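Local coordinates for protein CRISPR-associated endonuclease Cas12b (Alicyclobacillus acidoterrestris, PDB 5U31) that cleaves invading DNA under the direction of a guide RNA, after recognising the protospacer adjacent motif, as part of bacterial CRISPR immunity, at residues S581-A586 and L611-E616; L565-V570 and N984-L989; V538-L543 and F603-N608. The protein carries 3 engineered substitutions. All blocks are in the same frame, centred on the assembly; numbering follows the deposited sequence.

Contact 1 of 3, residues S581-A586 and L611-E616; sequences SVFRVA and LVAVHE. With nucleotides of chain B.
Phe583 and His615 sit opposite each other in an antiparallel strand pair of the RuvC (RNase H-like) domain. Strands 578-587 and 611-621 are neighbours in its mixed sheet. Phe583 with His615 and Val585 with Ala613 are non-hydrogen-bonded pairs. Arg584 with Val614 and Ala586 with Val612 are hydrogen-bonded pairs; Arg584 N, for example, donates to Val614 O at 2.7 Å.

The tight side carries Phe583, Val585, Ala613 and His615; the first three pack against helix 977-990. His615 CA lies over the face of the Phe583 ring, 3.8 Å from its centroid. The imidazole turns an edge toward that face in an offset edge-to-face pair, with the planes at 76°. CG of His615 is anti to the backbone N (chi1 -178°), and the ring beyond it reaches the guide RNA. His615 binds the sgRNA. O4' of A6 of chain B lies over one face of its ring, offset toward the rim; the modelled approach to G7 of chain B is too close to interpret. NE2 of His615 is hydrogen-bonded to Ser618 OG.

The other side is looser and partly exposed at Arg584, Ala586 and Glu616. Arg584 and Glu616 form a salt bridge through NE and OE2, with the side chains crossing at about a right angle. Glu616 OE1 has a second partner in Arg566. Val614 CB lies over one face of the guanidinium, and Val614 CG2 meets Ala586 CB at 4.1 Å.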
# COMPACT_ATOMS: atom_id res chain seq x y z
N SER A 581 4.63 -21.50 8.98
CA SER A 581 5.32 -22.71 9.41
C SER A 581 6.43 -22.28 10.36
O SER A 581 7.18 -21.35 10.05
CB SER A 581 5.89 -23.49 8.23
OG SER A 581 6.71 -22.66 7.43
N VAL A 582 6.52 -22.96 11.50
CA VAL A 582 7.43 -22.59 12.58
C VAL A 582 8.58 -23.59 12.61
O VAL A 582 8.35 -24.80 12.53
CB VAL A 582 6.69 -22.55 13.93
CG1 VAL A 582 7.66 -22.26 15.06
CG2 VAL A 582 5.61 -21.50 13.90
N PHE A 583 9.80 -23.07 12.71
CA PHE A 583 10.99 -23.89 12.77
C PHE A 583 11.81 -23.50 13.99
O PHE A 583 11.84 -22.33 14.39
CB PHE A 583 11.85 -23.75 11.51
CG PHE A 583 11.39 -24.59 10.35
CD1 PHE A 583 12.11 -25.71 9.97
CD2 PHE A 583 10.25 -24.26 9.65
CE1 PHE A 583 11.70 -26.49 8.90
CE2 PHE A 583 9.83 -25.04 8.58
CZ PHE A 583 10.56 -26.15 8.20
N ARG A 584 12.48 -24.48 14.58
CA ARG A 584 13.29 -24.29 15.78
C ARG A 584 14.73 -24.70 15.48
O ARG A 584 14.97 -25.71 14.83
CB ARG A 584 12.73 -25.12 16.95
CG ARG A 584 13.79 -25.77 17.84
CD ARG A 584 13.16 -26.63 18.94
NE ARG A 584 12.35 -27.72 18.40
CZ ARG A 584 12.76 -28.98 18.29
NH1 ARG A 584 13.98 -29.31 18.68
NH2 ARG A 584 11.95 -29.90 17.79
N VAL A 585 15.67 -23.89 15.95
CA VAL A 585 17.08 -24.24 15.84
C VAL A 585 17.42 -25.23 16.96
O VAL A 585 17.09 -24.99 18.12
CB VAL A 585 17.98 -22.99 15.92
CG1 VAL A 585 19.42 -23.37 15.65
CG2 VAL A 585 17.52 -21.95 14.92
N ALA A 586 18.06 -26.34 16.60
CA ALA A 586 18.35 -27.38 17.57
C ALA A 586 19.54 -28.19 17.09
O ALA A 586 19.86 -28.22 15.89
CB ALA A 586 17.14 -28.30 17.79
N LEU A 611 23.99 -28.06 14.12
CA LEU A 611 22.68 -27.46 14.29
C LEU A 611 21.83 -27.63 13.04
O LEU A 611 22.35 -27.57 11.91
CB LEU A 611 22.80 -25.98 14.64
CG LEU A 611 23.37 -25.70 16.03
CD1 LEU A 611 23.50 -24.21 16.27
CD2 LEU A 611 22.50 -26.35 17.11
N VAL A 612 20.53 -27.83 13.24
CA VAL A 612 19.56 -27.92 12.16
C VAL A 612 18.37 -27.03 12.52
O VAL A 612 18.27 -26.50 13.63
CB VAL A 612 19.10 -29.37 11.90
CG1 VAL A 612 20.27 -30.20 11.43
CG2 VAL A 612 18.50 -29.98 13.15
N ALA A 613 17.47 -26.87 11.56
CA ALA A 613 16.23 -26.11 11.74
C ALA A 613 15.07 -27.09 11.70
O ALA A 613 14.64 -27.52 10.63
CB ALA A 613 16.08 -25.03 10.67
N VAL A 614 14.56 -27.45 12.88
CA VAL A 614 13.54 -28.48 13.01
C VAL A 614 12.16 -27.86 12.83
O VAL A 614 11.84 -26.85 13.46
CB VAL A 614 13.65 -29.17 14.38
CG1 VAL A 614 12.58 -30.22 14.54
CG2 VAL A 614 15.03 -29.78 14.55
N HIS A 615 11.35 -28.48 11.98
CA HIS A 615 9.98 -28.02 11.79
C HIS A 615 9.14 -28.33 13.02
O HIS A 615 9.09 -29.48 13.48
CB HIS A 615 9.36 -28.68 10.55
CG HIS A 615 7.96 -28.23 10.26
ND1 HIS A 615 6.85 -28.93 10.68
CD2 HIS A 615 7.49 -27.16 9.58
CE1 HIS A 615 5.76 -28.30 10.27
NE2 HIS A 615 6.12 -27.23 9.60
N GLU A 616 8.47 -27.31 13.56
CA GLU A 616 7.60 -27.47 14.72
C GLU A 616 6.14 -27.64 14.32
O GLU A 616 5.50 -28.62 14.72
CB GLU A 616 7.74 -26.27 15.66
CG GLU A 616 9.14 -26.09 16.23
CD GLU A 616 9.20 -26.39 17.71
OE1 GLU A 616 8.51 -25.71 18.50
OE2 GLU A 616 9.95 -27.32 18.09
P G B 7 6.25 -32.53 10.29
OP1 G B 7 6.05 -31.07 10.25
OP2 G B 7 7.38 -33.06 11.07
O5' G B 7 4.92 -33.19 10.86
C5' G B 7 4.02 -32.44 11.67
C4' G B 7 2.96 -33.29 12.32
O4' G B 7 2.29 -34.07 11.30
C3' G B 7 3.47 -34.29 13.36
O3' G B 7 2.48 -34.44 14.37
C2' G B 7 3.57 -35.58 12.56
O2' G B 7 3.46 -36.75 13.35
C1' G B 7 2.40 -35.45 11.60
N9 G B 7 2.59 -36.16 10.33
C8 G B 7 3.49 -35.84 9.34
N7 G B 7 3.43 -36.65 8.32
C5 G B 7 2.43 -37.55 8.66
C6 G B 7 1.91 -38.67 7.95
O6 G B 7 2.24 -39.09 6.84
N1 G B 7 0.90 -39.30 8.66
C2 G B 7 0.44 -38.92 9.90
N2 G B 7 -0.54 -39.66 10.43
N3 G B 7 0.92 -37.89 10.57
C4 G B 7 1.90 -37.25 9.90
P A B 6 6.27 -32.88 3.97
OP1 A B 6 7.01 -32.49 2.74
OP2 A B 6 6.80 -33.97 4.83
O5' A B 6 6.09 -31.56 4.84
C5' A B 6 7.05 -31.19 5.82
C4' A B 6 6.45 -31.24 7.20
O4' A B 6 5.36 -30.29 7.24
C3' A B 6 5.88 -32.60 7.59
O3' A B 6 6.42 -33.15 8.81
C2' A B 6 4.36 -32.40 7.61
O2' A B 6 3.67 -33.08 8.63
C1' A B 6 4.19 -30.89 7.74
N9 A B 6 3.05 -30.45 6.94
C8 A B 6 2.92 -30.59 5.58
N7 A B 6 1.78 -30.16 5.10
C5 A B 6 1.10 -29.71 6.22
C6 A B 6 -0.17 -29.14 6.38
N6 A B 6 -1.01 -28.92 5.36
N1 A B 6 -0.56 -28.81 7.62
C2 A B 6 0.28 -29.04 8.64
N3 A B 6 1.50 -29.57 8.62
C4 A B 6 1.86 -29.89 7.37

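Contact 2 of 3, residues L565-V570 and N984-L989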
# COMPACT_ATOMS: atom_id res chain seq x y z
N LEU A 565 15.31 -20.44 19.91
CA LEU A 565 15.49 -19.59 18.73
C LEU A 565 14.61 -20.15 17.62
O LEU A 565 14.96 -21.16 17.00
CB LEU A 565 16.96 -19.54 18.32
CG LEU A 565 17.36 -18.48 17.31
CD1 LEU A 565 16.94 -17.09 17.78
CD2 LEU A 565 18.86 -18.52 17.05
N ARG A 566 13.47 -19.50 17.38
CA ARG A 566 12.48 -19.96 16.42
C ARG A 566 12.13 -18.85 15.45
O ARG A 566 12.09 -17.67 15.81
CB ARG A 566 11.20 -20.45 17.11
CG ARG A 566 11.38 -21.66 17.99
CD ARG A 566 10.16 -21.90 18.86
NE ARG A 566 10.24 -23.22 19.47
CZ ARG A 566 10.90 -23.47 20.60
NH1 ARG A 566 10.93 -24.71 21.08
NH2 ARG A 566 11.51 -22.49 21.24
N VAL A 567 11.84 -19.24 14.21
CA VAL A 567 11.48 -18.32 13.14
C VAL A 567 10.17 -18.80 12.53
O VAL A 567 10.01 -19.99 12.25
CB VAL A 567 12.57 -18.23 12.06
CG1 VAL A 567 12.13 -17.32 10.93
CG2 VAL A 567 13.88 -17.75 12.66
N MSE A 568 9.24 -17.88 12.32
CA MSE A 568 8.00 -18.23 11.65
C MSE A 568 7.93 -17.57 10.28
O MSE A 568 8.03 -16.35 10.17
CB MSE A 568 6.79 -17.81 12.49
CG MSE A 568 5.48 -18.31 11.94
SE MSE A 568 3.95 -17.58 12.88
CE MSE A 568 4.13 -15.73 12.31
N SER A 569 7.77 -18.38 9.24
CA SER A 569 7.64 -17.85 7.89
C SER A 569 6.16 -17.75 7.54
O SER A 569 5.35 -18.58 7.96
CB SER A 569 8.37 -18.73 6.87
OG SER A 569 7.96 -20.07 6.96
N VAL A 570 5.82 -16.72 6.77
CA VAL A 570 4.43 -16.39 6.49
C VAL A 570 4.26 -16.21 4.99
O VAL A 570 4.98 -15.42 4.37
CB VAL A 570 3.98 -15.12 7.24
CG1 VAL A 570 2.53 -14.81 6.94
CG2 VAL A 570 4.22 -15.27 8.72
N ASN A 984 9.72 -22.78 1.87
CA ASN A 984 10.81 -22.38 0.99
C ASN A 984 11.54 -21.17 1.54
O ASN A 984 12.77 -21.12 1.55
CB ASN A 984 10.29 -22.11 -0.42
CG ASN A 984 10.86 -23.08 -1.44
OD1 ASN A 984 12.04 -23.44 -1.39
ND2 ASN A 984 10.01 -23.53 -2.36
N LEU A 985 10.78 -20.17 2.02
CA LEU A 985 11.41 -19.03 2.68
C LEU A 985 12.26 -19.48 3.85
O LEU A 985 13.39 -19.00 4.04
CB LEU A 985 10.34 -18.04 3.14
CG LEU A 985 9.42 -17.49 2.04
CD1 LEU A 985 8.50 -16.43 2.59
CD2 LEU A 985 10.24 -16.93 0.89
N GLN A 986 11.75 -20.42 4.65
CA GLN A 986 12.54 -20.95 5.75
C GLN A 986 13.80 -21.63 5.25
O GLN A 986 14.90 -21.41 5.78
CB GLN A 986 11.69 -21.93 6.56
CG GLN A 986 12.21 -22.14 7.95
CD GLN A 986 11.61 -21.17 8.94
OE1 GLN A 986 12.22 -20.85 9.95
NE2 GLN A 986 10.40 -20.70 8.65
N GLN A 987 13.67 -22.46 4.20
CA GLN A 987 14.83 -23.16 3.66
C GLN A 987 15.87 -22.19 3.11
O GLN A 987 17.07 -22.46 3.19
CB GLN A 987 14.38 -24.14 2.58
CG GLN A 987 15.48 -25.02 2.02
CD GLN A 987 16.21 -24.39 0.85
OE1 GLN A 987 15.65 -23.56 0.13
NE2 GLN A 987 17.46 -24.78 0.66
N ARG A 988 15.43 -21.06 2.56
CA ARG A 988 16.36 -20.06 2.05
C ARG A 988 17.04 -19.28 3.16
O ARG A 988 18.15 -18.76 2.95
CB ARG A 988 15.63 -19.10 1.11
CG ARG A 988 15.07 -19.80 -0.10
CD ARG A 988 14.40 -18.84 -1.05
NE ARG A 988 14.01 -19.55 -2.27
CZ ARG A 988 13.56 -18.95 -3.36
NH1 ARG A 988 13.44 -17.63 -3.40
NH2 ARG A 988 13.24 -19.68 -4.42
N LEU A 989 16.41 -19.17 4.33
CA LEU A 989 17.02 -18.47 5.45
C LEU A 989 18.26 -19.20 5.93
O LEU A 989 19.35 -18.62 6.03
CB LEU A 989 16.00 -18.33 6.58
CG LEU A 989 15.99 -17.07 7.46
CD1 LEU A 989 16.03 -17.45 8.93
CD2 LEU A 989 17.12 -16.13 7.11
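Gln986, Val567 and Ser569 carry most of this buried contact between a strand and a helix of the RuvC domain. Gln986 belongs to helix 977-990. The other two lie on strand 566-572, two residues apart, and both direct their side chains toward the helix. The axes of the two short segments approach to 8.2 Å, at 135° between their directions.

Gln986 spans the gap. Its CG is anti to the backbone N (chi1 -159°), and the chain bends at chi2. The amide comes to rest against Val567 and Ser569; the Gln986 and Val567 side chains cross at a slant. Phe583 of the next strand packs against the same glutamine.

Val567 meets the amide with CB and CG1. Its other methyl, CG2, turns to the next turn of the helix and touches Leu989 CD1 at 4.3 Å. Leu845, on the strand that flanks 566-572 on its other side, also packs on Val567.

Ser569 lies beside the glutamine amide. The firm hydrogen bond of its OG goes to Ala982 O, one turn earlier in the helix. A weak one joins it to Ser581 OG. Its CB also approaches Leu985 CB, at 4.3 Å. Leu985 also brings CD1 to 4.1 Å from Val570 O.

Met568, a selenomethionine here, points away and packs on helix 796-822 behind the sheet. The sheet thus has helices on both faces. Leu985 also touches Ala849, one of three engineered alanines at positions assigned to the RuvC active site. The others, Ala571 and Ala978, lie on this strand and this helix. The arrangement is that of the RuvC nuclease core, an RNase H-like fold that probably gathers its catalytic positions from distant parts of the chain.

Contact 3 of 3, residues V538-L543 and F603-N608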
# COMPACT_ATOMS: atom_id res chain seq x y z
N VAL A 538 21.03 -14.29 8.37
CA VAL A 538 21.38 -14.98 9.61
C VAL A 538 22.88 -14.88 9.85
O VAL A 538 23.68 -15.17 8.96
CB VAL A 538 20.94 -16.45 9.57
CG1 VAL A 538 21.58 -17.22 10.70
CG2 VAL A 538 19.44 -16.55 9.66
N HIS A 539 23.26 -14.48 11.07
CA HIS A 539 24.65 -14.53 11.51
C HIS A 539 24.95 -15.96 11.95
O HIS A 539 24.82 -16.31 13.13
CB HIS A 539 24.88 -13.54 12.65
CG HIS A 539 25.10 -12.13 12.19
ND1 HIS A 539 26.34 -11.54 12.17
CD2 HIS A 539 24.23 -11.20 11.73
CE1 HIS A 539 26.23 -10.30 11.73
NE2 HIS A 539 24.96 -10.07 11.45
N PHE A 540 25.36 -16.79 11.00
CA PHE A 540 25.62 -18.20 11.30
C PHE A 540 26.75 -18.37 12.30
O PHE A 540 26.81 -19.40 12.98
CB PHE A 540 25.93 -18.96 10.01
CG PHE A 540 24.86 -18.85 8.96
CD1 PHE A 540 23.71 -19.63 9.03
CD2 PHE A 540 24.99 -17.96 7.91
CE1 PHE A 540 22.73 -19.52 8.06
CE2 PHE A 540 24.01 -17.85 6.95
CZ PHE A 540 22.88 -18.63 7.02
N ASP A 541 27.65 -17.39 12.41
CA ASP A 541 28.72 -17.47 13.41
C ASP A 541 28.16 -17.48 14.82
O ASP A 541 28.64 -18.22 15.69
CB ASP A 541 29.69 -16.31 13.23
CG ASP A 541 30.75 -16.58 12.18
OD1 ASP A 541 30.83 -17.72 11.70
OD2 ASP A 541 31.51 -15.64 11.85
N LYS A 542 27.14 -16.66 15.07
CA LYS A 542 26.76 -16.31 16.43
C LYS A 542 25.67 -17.20 17.02
O LYS A 542 25.51 -17.22 18.25
CB LYS A 542 26.29 -14.85 16.48
CG LYS A 542 27.32 -13.86 15.95
CD LYS A 542 26.76 -12.45 15.89
CE LYS A 542 27.78 -11.48 15.30
NZ LYS A 542 27.26 -10.08 15.23
N LEU A 543 24.91 -17.93 16.20
CA LEU A 543 23.81 -18.70 16.77
C LEU A 543 24.26 -19.99 17.44
O LEU A 543 23.44 -20.64 18.10
CB LEU A 543 22.76 -19.01 15.69
CG LEU A 543 23.12 -19.71 14.39
CD1 LEU A 543 23.18 -21.20 14.56
CD2 LEU A 543 22.09 -19.36 13.36
N PHE A 603 15.81 -28.63 8.16
CA PHE A 603 16.63 -28.03 7.12
C PHE A 603 18.06 -27.87 7.62
O PHE A 603 18.27 -27.48 8.77
CB PHE A 603 16.10 -26.66 6.70
CG PHE A 603 14.92 -26.71 5.79
CD1 PHE A 603 14.89 -27.59 4.73
CD2 PHE A 603 13.84 -25.88 6.01
CE1 PHE A 603 13.80 -27.64 3.89
CE2 PHE A 603 12.75 -25.92 5.18
CZ PHE A 603 12.72 -26.80 4.12
N PRO A 604 19.05 -28.17 6.79
CA PRO A 604 20.43 -27.89 7.19
C PRO A 604 20.66 -26.40 7.34
O PRO A 604 20.02 -25.58 6.67
CB PRO A 604 21.26 -28.48 6.04
CG PRO A 604 20.33 -28.55 4.88
CD PRO A 604 18.97 -28.80 5.46
N ILE A 605 21.56 -26.05 8.24
CA ILE A 605 21.93 -24.67 8.51
C ILE A 605 23.35 -24.45 8.04
O ILE A 605 24.26 -25.21 8.40
CB ILE A 605 21.79 -24.33 10.01
CG1 ILE A 605 20.36 -24.54 10.47
CG2 ILE A 605 22.22 -22.90 10.25
CD1 ILE A 605 20.15 -24.20 11.92
N LYS A 606 23.56 -23.41 7.24
CA LYS A 606 24.89 -23.10 6.74
C LYS A 606 25.83 -22.80 7.90
O LYS A 606 25.45 -22.16 8.89
CB LYS A 606 24.83 -21.92 5.78
CG LYS A 606 26.17 -21.46 5.23
CD LYS A 606 25.99 -20.23 4.35
CE LYS A 606 27.31 -19.72 3.81
NZ LYS A 606 27.12 -18.53 2.94
N GLY A 607 27.06 -23.28 7.79
CA GLY A 607 28.06 -23.04 8.82
C GLY A 607 28.12 -24.12 9.87
O GLY A 607 29.02 -24.97 9.86
N ASN A 608 27.16 -24.11 10.79
CA ASN A 608 27.12 -25.09 11.87
C ASN A 608 26.63 -26.43 11.33
O ASN A 608 25.51 -26.53 10.81
CB ASN A 608 26.21 -24.61 13.00
CG ASN A 608 26.07 -23.11 13.03
OD1 ASN A 608 25.90 -22.47 11.99
ND2 ASN A 608 26.15 -22.53 14.22
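Phe540 packs on Ile605 and Lys606 in a loop-to-loop contact at the margin of the RuvC (RNase H-like) fold. The contact is partly buried and mainly apolar. Segment 538-543 leads from strand 535-538 into helix 543-549. Segment 603-608 leaves strand 602-604, an outermost strand of the RuvC sheet.

The Phe540 ring is filled in on both faces. Lys606 CB lies over one of them, 4.0 Å from the ring centroid and 13° off the normal. Val538 CG1, at the end of strand 535-538, sits over the opposite face, nearer the rim. The lysine chain crosses the phenylalanine at about a right angle. It runs extended, and NZ ends in a long, weak ion pair with Asp992. Ile605 comes to the ring edge, where its CG2 meets Phe540 CD1 at 3.8 Å. Trp990 of helix 977-990 packs on this isoleucine too.

Gly607 is where the two backbones come nearest, its CA 6.0 Å from Phe540 CA. The next residue, Asn608, directs its side chain toward the first segment. It reaches the backbone of Phe540 and the side chain of Leu543, where Asn608 CG lies 3.8 Å from Leu543 CD1.

Overall arrangement
Contacts 1 and 2 are buried and share one sheet: strand 566-572 of contact 2 bonds to strand 578-587 of contact 1 through Val567 N and Phe583 O. Contact 3 is partly buried and reaches the same sheet from its edge, where Phe603 N pairs with Ala613 O of contact 1. The chemistry follows the place. Contact 1 is mostly backbone hydrogen bonds, with a salt bridge on one face and a ring pair on the other. Contact 2 is side-chain packing of strand on helix. Contact 3 is ring and aliphatic packing between loops. The helix of contact 2 joins all three, since its Trp990 packs on Val585 and its Leu989 on Val538.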